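Local atomic coordinates of dehydrogenase (Sinorhizobium meliloti, PDB entry 3UOE), a protein that probably acts as an oxidoreductase of the malate/L-lactate dehydrogenase (LDH2/MDH2) family, its substrate not established. Residues N54-H67 and N138-A150. Residues are numbered along the deposited sequence; the frame is centred on the assembly and turned at random.
Sequences NLLLEAELRGLPSH and NHMGMLAYYAEAA
L55 sets one methyl squarely on the Y145 ring: CD2 lies 3.5 Å from the ring centroid and 8° off the ring normal, a CH-pi contact. Its other methyl, CD1, packs against Y145 CB at 3.5 Å. E58 CG meets the same ring at its edge. With CG anti to the backbone N (chi1 -172°), Y145 reaches across to helix 54-61. Replacing Y145 by an alanine is likely to leave L55 CD2 without the ring face it sits on and to open a gap beside E58 CG. Y146 OH touches L55 CG and donates to M140 O at 2.6 Å, which ties the helix to the loop before it.

The selenomethionine M142 extends to SE, then bends at chi3. Its CE thus lies by E58 CB and R62 CD, while CG meets L64 CD2. R62 is shared by two carboxylates. NH1 pairs with E58 OE1 at 2.7 Å, and NH2 with E148 OE1 at 2.9 Å. R333 binds E58 OE2, so this acid has a second cationic partner. The two carboxylates would probably repel each other less with R62 between them.

One water joins the backbones: it donates to L55 O and to H67 O (2.6 Å) and accepts from M142 N. H67 CD2 lies 3.6 Å from G141 O, which is near the plane of the H67 ring.

The axes of the short segments 54-61 and 144-150 cross at 99°. The Schellman motif at G63 ends helix 46-61 beside a salt-bridge network of E58, R62 and E148, and the contact joins that helix end to the loop and helix after strand 129-137 in this LDH2/MDH2-family fold.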
ATOM      1  N   ASN A  54     -25.267  -5.118   6.266  1.00 10.80           N
ATOM      2  CA  ASN A  54     -24.580  -3.944   6.816  1.00  9.38           C
ATOM      3  C   ASN A  54     -23.437  -3.487   5.919  1.00  8.56           C
ATOM      4  O   ASN A  54     -23.231  -2.291   5.725  1.00  7.88           O
ATOM      5  CB  ASN A  54     -24.055  -4.219   8.231  1.00  9.75           C
ATOM      6  CG  ASN A  54     -25.158  -4.233   9.283  1.00 13.71           C
ATOM      7  OD1 ASN A  54     -26.292  -3.824   9.023  1.00 18.06           O
ATOM      8  ND2 ASN A  54     -24.823  -4.703  10.483  1.00 15.24           N
ATOM      9  N   LEU A  55     -22.698  -4.443   5.365  1.00  7.28           N
ATOM     10  CA  LEU A  55     -21.641  -4.111   4.408  1.00  8.06           C
ATOM     11  C   LEU A  55     -22.125  -3.233   3.254  1.00  8.65           C
ATOM     12  O   LEU A  55     -21.478  -2.249   2.894  1.00  7.08           O
ATOM     13  CB  LEU A  55     -20.991  -5.378   3.842  1.00  7.26           C
ATOM     14  CG  LEU A  55     -19.616  -5.696   4.428  1.00 10.27           C
ATOM     15  CD1 LEU A  55     -18.620  -4.570   4.102  1.00  6.16           C
ATOM     16  CD2 LEU A  55     -19.706  -5.939   5.936  1.00  6.79           C
ATOM     17  N   LEU A  56     -23.259  -3.609   2.674  1.00  7.36           N
ATOM     18  CA  LEU A  56     -23.796  -2.924   1.507  1.00  7.76           C
ATOM     19  C   LEU A  56     -24.451  -1.601   1.905  1.00  8.50           C
ATOM     20  O   LEU A  56     -24.301  -0.600   1.225  1.00  7.61           O
ATOM     21  CB  LEU A  56     -24.793  -3.834   0.777  1.00  7.01           C
ATOM     22  CG  LEU A  56     -24.240  -5.198   0.327  1.00  7.98           C
ATOM     23  CD1 LEU A  56     -25.249  -5.942  -0.551  1.00  8.47           C
ATOM     24  CD2 LEU A  56     -22.896  -5.067  -0.425  1.00  7.52           C
ATOM     25  N   LEU A  57     -25.163  -1.604   3.026  1.00 10.02           N
ATOM     26  CA  LEU A  57     -25.796  -0.384   3.534  1.00 10.18           C
ATOM     27  C   LEU A  57     -24.770   0.678   3.946  1.00 10.08           C
ATOM     28  O   LEU A  57     -24.967   1.875   3.700  1.00  9.33           O
ATOM     29  CB  LEU A  57     -26.725  -0.717   4.703  1.00 10.10           C
ATOM     30  CG  LEU A  57     -28.210  -0.855   4.355  1.00 18.99           C
ATOM     31  CD1 LEU A  57     -28.837   0.521   4.236  1.00 18.35           C
ATOM     32  CD2 LEU A  57     -28.435  -1.657   3.075  1.00 12.00           C
ATOM     33  N   GLU A  58     -23.677   0.239   4.569  1.00  7.58           N
ATOM     34  CA  GLU A  58     -22.620   1.163   4.951  1.00  9.20           C
ATOM     35  C   GLU A  58     -21.996   1.794   3.709  1.00  9.45           C
ATOM     36  O   GLU A  58     -21.699   2.984   3.693  1.00 10.69           O
ATOM     37  CB  GLU A  58     -21.550   0.470   5.805  1.00 10.27           C
ATOM     38  CG  GLU A  58     -21.974   0.157   7.242  1.00  9.00           C
ATOM     39  CD  GLU A  58     -22.311   1.402   8.067  1.00 12.84           C
ATOM     40  OE1 GLU A  58     -21.715   2.473   7.850  1.00 11.94           O
ATOM     41  OE2 GLU A  58     -23.183   1.306   8.950  1.00 15.49           O
ATOM     42  N   ALA A  59     -21.805   0.992   2.667  1.00  8.31           N
ATOM     43  CA  ALA A  59     -21.331   1.513   1.389  1.00 11.48           C
ATOM     44  C   ALA A  59     -22.279   2.597   0.864  1.00 10.48           C
ATOM     45  O   ALA A  59     -21.840   3.710   0.559  1.00  8.71           O
ATOM     46  CB  ALA A  59     -21.174   0.386   0.364  1.00  7.01           C
ATOM     47  N   GLU A  60     -23.569   2.264   0.761  1.00  9.63           N
ATOM     48  CA  GLU A  60     -24.602   3.226   0.358  1.00 10.31           C
ATOM     49  C   GLU A  60     -24.540   4.497   1.212  1.00 10.54           C
ATOM     50  O   GLU A  60     -24.447   5.597   0.683  1.00  9.22           O
ATOM     51  CB  GLU A  60     -25.996   2.612   0.481  1.00  9.99           C
ATOM     52  CG  GLU A  60     -26.249   1.424  -0.415  1.00  9.29           C
ATOM     53  CD  GLU A  60     -26.349   1.804  -1.885  1.00 10.79           C
ATOM     54  OE1 GLU A  60     -26.251   3.003  -2.211  1.00 10.68           O
ATOM     55  OE2 GLU A  60     -26.535   0.896  -2.716  1.00 10.73           O
ATOM     56  N   LEU A  61     -24.575   4.333   2.532  1.00 11.20           N
ATOM     57  CA  LEU A  61     -24.591   5.480   3.450  1.00 10.45           C
ATOM     58  C   LEU A  61     -23.365   6.378   3.292  1.00 11.62           C
ATOM     59  O   LEU A  61     -23.442   7.594   3.501  1.00 12.09           O
ATOM     60  CB  LEU A  61     -24.703   5.016   4.911  1.00  9.53           C
ATOM     61  CG  LEU A  61     -25.994   4.350   5.397  1.00 10.19           C
ATOM     62  CD1 LEU A  61     -25.766   3.664   6.745  1.00  8.60           C
ATOM     63  CD2 LEU A  61     -27.162   5.347   5.476  1.00 10.41           C
ATOM     64  N   ARG A  62     -22.237   5.777   2.922  1.00  9.81           N
ATOM     65  CA  ARG A  62     -20.976   6.513   2.840  1.00 13.61           C
ATOM     66  C   ARG A  62     -20.688   7.085   1.452  1.00 14.21           C
ATOM     67  O   ARG A  62     -19.614   7.630   1.208  1.00 16.76           O
ATOM     68  CB  ARG A  62     -19.811   5.635   3.299  1.00 14.65           C
ATOM     69  CG  ARG A  62     -19.897   5.252   4.764  1.00 16.13           C
ATOM     70  CD  ARG A  62     -18.882   4.194   5.135  1.00 13.81           C
ATOM     71  NE  ARG A  62     -18.633   4.233   6.568  1.00 22.34           N
ATOM     72  CZ  ARG A  62     -18.837   3.216   7.395  1.00 25.10           C
ATOM     73  NH1 ARG A  62     -19.264   2.054   6.922  1.00 29.64           N
ATOM     74  NH2 ARG A  62     -18.593   3.354   8.691  1.00 25.70           N
ATOM     75  N   GLY A  63     -21.645   6.958   0.543  1.00 13.73           N
ATOM     76  CA  GLY A  63     -21.479   7.485  -0.800  1.00 14.01           C
ATOM     77  C   GLY A  63     -20.653   6.592  -1.711  1.00 15.91           C
ATOM     78  O   GLY A  63     -20.017   7.076  -2.647  1.00 14.30           O
ATOM     79  N   LEU A  64     -20.665   5.287  -1.448  1.00 13.42           N
ATOM     80  CA  LEU A  64     -19.993   4.326  -2.318  1.00 10.54           C
ATOM     81  C   LEU A  64     -20.993   3.297  -2.862  1.00 11.71           C
ATOM     82  O   LEU A  64     -20.916   2.110  -2.541  1.00 12.29           O
ATOM     83  CB  LEU A  64     -18.865   3.637  -1.564  1.00  8.76           C
ATOM     84  CG  LEU A  64     -17.865   2.823  -2.383  1.00 13.94           C
ATOM     85  CD1 LEU A  64     -16.850   3.725  -3.084  1.00 13.91           C
ATOM     86  CD2 LEU A  64     -17.158   1.824  -1.478  1.00 13.09           C
ATOM     87  N   PRO A  65     -21.949   3.756  -3.683  1.00 10.68           N
ATOM     88  CA  PRO A  65     -22.993   2.858  -4.196  1.00 10.64           C
ATOM     89  C   PRO A  65     -22.428   1.739  -5.068  1.00 11.70           C
ATOM     90  O   PRO A  65     -23.097   0.724  -5.261  1.00 11.34           O
ATOM     91  CB  PRO A  65     -23.882   3.798  -5.032  1.00 11.29           C
ATOM     92  CG  PRO A  65     -22.998   5.001  -5.321  1.00 10.15           C
ATOM     93  CD  PRO A  65     -22.206   5.156  -4.064  1.00  9.75           C
ATOM     94  N   SER A  66     -21.216   1.919  -5.582  1.00 10.29           N
ATOM     95  CA  SER A  66     -20.570   0.882  -6.383  1.00 11.06           C
ATOM     96  C   SER A  66     -20.400  -0.427  -5.598  1.00 11.41           C
ATOM     97  O   SER A  66     -20.346  -1.499  -6.187  1.00  9.16           O
ATOM     98  CB  SER A  66     -19.206   1.358  -6.886  1.00 11.06           C
ATOM     99  OG  SER A  66     -18.312   1.552  -5.802  1.00 13.05           O
ATOM    100  N   HIS A  67     -20.308  -0.321  -4.273  1.00 11.31           N
ATOM    101  CA  HIS A  67     -20.121  -1.481  -3.398  1.00  9.92           C
ATOM    102  C   HIS A  67     -21.316  -1.643  -2.464  1.00 10.91           C
ATOM    103  O   HIS A  67     -21.229  -2.312  -1.429  1.00  7.88           O
ATOM    104  CB  HIS A  67     -18.826  -1.333  -2.596  1.00  9.64           C
ATOM    105  CG  HIS A  67     -17.591  -1.571  -3.415  1.00 12.03           C
ATOM    106  ND1 HIS A  67     -17.241  -0.767  -4.481  1.00  9.59           N
ATOM    107  CD2 HIS A  67     -16.649  -2.541  -3.346  1.00 10.41           C
ATOM    108  CE1 HIS A  67     -16.129  -1.228  -5.028  1.00  9.13           C
ATOM    109  NE2 HIS A  67     -15.754  -2.306  -4.368  1.00 11.70           N
ATOM    110  N   ASN A 138     -16.512 -15.219  -1.451  1.00  5.14           N
ATOM    111  CA  ASN A 138     -17.149 -14.253  -2.324  1.00  4.71           C
ATOM    112  C   ASN A 138     -16.742 -12.823  -2.017  1.00  5.20           C
ATOM    113  O   ASN A 138     -15.950 -12.555  -1.122  1.00  4.43           O
ATOM    114  CB  ASN A 138     -18.679 -14.370  -2.281  1.00  5.99           C
ATOM    115  CG  ASN A 138     -19.194 -15.558  -3.068  1.00  8.00           C
ATOM    116  OD1 ASN A 138     -19.592 -15.425  -4.233  1.00  7.35           O
ATOM    117  ND2 ASN A 138     -19.184 -16.733  -2.441  1.00  6.75           N
ATOM    118  N   HIS A 139     -17.320 -11.913  -2.785  1.00  6.86           N
ATOM    119  CA  HIS A 139     -16.899 -10.524  -2.828  1.00  7.92           C
ATOM    120  C   HIS A 139     -16.996  -9.885  -1.452  1.00  7.31           C
ATOM    121  O   HIS A 139     -17.975 -10.088  -0.732  1.00  7.39           O
ATOM    122  CB  HIS A 139     -17.758  -9.771  -3.850  1.00  7.50           C
ATOM    123  CG  HIS A 139     -17.246  -8.408  -4.186  1.00  9.08           C
ATOM    124  ND1 HIS A 139     -17.774  -7.260  -3.637  1.00  8.00           N
ATOM    125  CD2 HIS A 139     -16.265  -8.004  -5.026  1.00 10.31           C
ATOM    126  CE1 HIS A 139     -17.135  -6.211  -4.119  1.00  7.73           C
ATOM    127  NE2 HIS A 139     -16.209  -6.635  -4.956  1.00  8.01           N
HETATM  128  N   MSE A 140     -15.972  -9.112  -1.105  1.00  7.11           N
HETATM  129  CA  MSE A 140     -15.815  -8.547   0.233  1.00  8.10           C
HETATM  130  C   MSE A 140     -16.573  -7.243   0.429  1.00  7.83           C
HETATM  131  O   MSE A 140     -16.742  -6.771   1.556  1.00  6.93           O
HETATM  132  CB  MSE A 140     -14.332  -8.283   0.498  1.00  7.48           C
HETATM  133  CG  MSE A 140     -13.536  -9.544   0.666  1.00  9.05           C
HETATM  134 SE   MSE A 140     -14.155 -10.461   2.268  1.00 25.93          SE
HETATM  135  CE  MSE A 140     -13.663 -12.300   1.746  1.00  8.44           C
ATOM    136  N   GLY A 141     -17.007  -6.644  -0.670  1.00  6.48           N
ATOM    137  CA  GLY A 141     -17.586  -5.323  -0.592  1.00  7.95           C
ATOM    138  C   GLY A 141     -16.544  -4.303  -0.173  1.00  7.66           C
ATOM    139  O   GLY A 141     -15.372  -4.418  -0.535  1.00  7.81           O
HETATM  140  N   MSE A 142     -16.974  -3.307   0.594  1.00  5.25           N
HETATM  141  CA  MSE A 142     -16.142  -2.156   0.922  1.00  6.70           C
HETATM  142  C   MSE A 142     -15.143  -2.464   2.020  1.00  7.70           C
HETATM  143  O   MSE A 142     -15.532  -2.694   3.161  1.00  8.73           O
HETATM  144  CB  MSE A 142     -17.034  -0.994   1.360  1.00  8.81           C
HETATM  145  CG  MSE A 142     -16.283   0.199   1.946  1.00 10.14           C
HETATM  146 SE   MSE A 142     -17.514   1.598   2.603  1.00 26.03          SE
HETATM  147  CE  MSE A 142     -18.176   0.718   4.212  1.00  8.41           C
ATOM    148  N   LEU A 143     -13.856  -2.441   1.692  1.00  5.78           N
ATOM    149  CA  LEU A 143     -12.837  -2.871   2.648  1.00  6.34           C
ATOM    150  C   LEU A 143     -12.705  -1.958   3.873  1.00  7.85           C
ATOM    151  O   LEU A 143     -12.198  -2.382   4.907  1.00  6.22           O
ATOM    152  CB  LEU A 143     -11.483  -3.050   1.959  1.00  6.25           C
ATOM    153  CG  LEU A 143     -11.436  -4.038   0.784  1.00  6.91           C
ATOM    154  CD1 LEU A 143      -9.988  -4.380   0.417  1.00  7.23           C
ATOM    155  CD2 LEU A 143     -12.222  -5.307   1.103  1.00  5.64           C
ATOM    156  N   ALA A 144     -13.161  -0.712   3.759  1.00  7.11           N
ATOM    157  CA  ALA A 144     -13.098   0.222   4.881  1.00  7.20           C
ATOM    158  C   ALA A 144     -13.825  -0.350   6.099  1.00  8.65           C
ATOM    159  O   ALA A 144     -13.447  -0.086   7.247  1.00  9.53           O
ATOM    160  CB  ALA A 144     -13.685   1.596   4.487  1.00  7.30           C
ATOM    161  N   TYR A 145     -14.863  -1.144   5.842  1.00  8.39           N
ATOM    162  CA  TYR A 145     -15.668  -1.731   6.907  1.00  7.22           C
ATOM    163  C   TYR A 145     -14.784  -2.537   7.868  1.00  8.79           C
ATOM    164  O   TYR A 145     -14.898  -2.411   9.088  1.00  8.07           O
ATOM    165  CB  TYR A 145     -16.762  -2.627   6.312  1.00  7.19           C
ATOM    166  CG  TYR A 145     -17.769  -3.136   7.330  1.00  7.99           C
ATOM    167  CD1 TYR A 145     -17.492  -4.252   8.115  1.00  8.68           C
ATOM    168  CD2 TYR A 145     -18.990  -2.498   7.505  1.00  7.60           C
ATOM    169  CE1 TYR A 145     -18.403  -4.718   9.058  1.00  9.49           C
ATOM    170  CE2 TYR A 145     -19.912  -2.952   8.439  1.00  9.55           C
ATOM    171  CZ  TYR A 145     -19.613  -4.061   9.214  1.00 12.11           C
ATOM    172  OH  TYR A 145     -20.529  -4.516  10.139  1.00 14.88           O
ATOM    173  N   TYR A 146     -13.907  -3.360   7.297  1.00  7.08           N
ATOM    174  CA  TYR A 146     -13.018  -4.219   8.067  1.00  6.77           C
ATOM    175  C   TYR A 146     -11.889  -3.405   8.697  1.00  7.68           C
ATOM    176  O   TYR A 146     -11.603  -3.565   9.882  1.00  9.05           O
ATOM    177  CB  TYR A 146     -12.466  -5.346   7.186  1.00  6.33           C
ATOM    178  CG  TYR A 146     -13.539  -5.989   6.330  1.00  7.29           C
ATOM    179  CD1 TYR A 146     -14.539  -6.784   6.904  1.00  7.99           C
ATOM    180  CD2 TYR A 146     -13.575  -5.779   4.957  1.00  6.27           C
ATOM    181  CE1 TYR A 146     -15.546  -7.363   6.125  1.00  6.56           C
ATOM    182  CE2 TYR A 146     -14.563  -6.354   4.167  1.00  7.00           C
ATOM    183  CZ  TYR A 146     -15.547  -7.144   4.753  1.00  8.26           C
ATOM    184  OH  TYR A 146     -16.520  -7.710   3.959  1.00  7.30           O
ATOM    185  N   ALA A 147     -11.264  -2.526   7.916  1.00  7.07           N
ATOM    186  CA  ALA A 147     -10.225  -1.638   8.450  1.00  9.43           C
ATOM    187  C   ALA A 147     -10.744  -0.861   9.658  1.00  9.16           C
ATOM    188  O   ALA A 147     -10.047  -0.697  10.659  1.00  9.42           O
ATOM    189  CB  ALA A 147      -9.719  -0.670   7.370  1.00  6.88           C
ATOM    190  N   GLU A 148     -11.979  -0.387   9.558  1.00  8.68           N
ATOM    191  CA  GLU A 148     -12.572   0.396  10.628  1.00 10.19           C
ATOM    192  C   GLU A 148     -12.828  -0.464  11.854  1.00 10.20           C
ATOM    193  O   GLU A 148     -12.617  -0.017  12.978  1.00  9.36           O
ATOM    194  CB  GLU A 148     -13.876   1.035  10.160  1.00 12.32           C
ATOM    195  CG  GLU A 148     -14.512   1.966  11.175  1.00 16.81           C
ATOM    196  CD  GLU A 148     -15.770   2.618  10.639  1.00 27.62           C
ATOM    197  OE1 GLU A 148     -16.799   1.919  10.516  1.00 28.48           O
ATOM    198  OE2 GLU A 148     -15.725   3.828  10.330  1.00 37.86           O
ATOM    199  N   ALA A 149     -13.291  -1.695  11.629  1.00  9.01           N
ATOM    200  CA  ALA A 149     -13.597  -2.604  12.718  1.00  7.93           C
ATOM    201  C   ALA A 149     -12.326  -2.901  13.510  1.00 11.61           C
ATOM    202  O   ALA A 149     -12.335  -2.937  14.739  1.00 12.13           O
ATOM    203  CB  ALA A 149     -14.201  -3.882  12.189  1.00  8.24           C
ATOM    204  N   ALA A 150     -11.231  -3.125  12.797  1.00 10.39           N
ATOM    205  CA  ALA A 150      -9.956  -3.378  13.449  1.00 10.85           C
ATOM    206  C   ALA A 150      -9.566  -2.154  14.276  1.00 10.59           C
ATOM    207  O   ALA A 150      -9.190  -2.272  15.447  1.00 11.22           O
ATOM    208  CB  ALA A 150      -8.884  -3.701  12.406  1.00  7.73           C
TER
HETATM  209  O   HOH W   1     -19.859  -2.981   0.667  1.00  6.85           O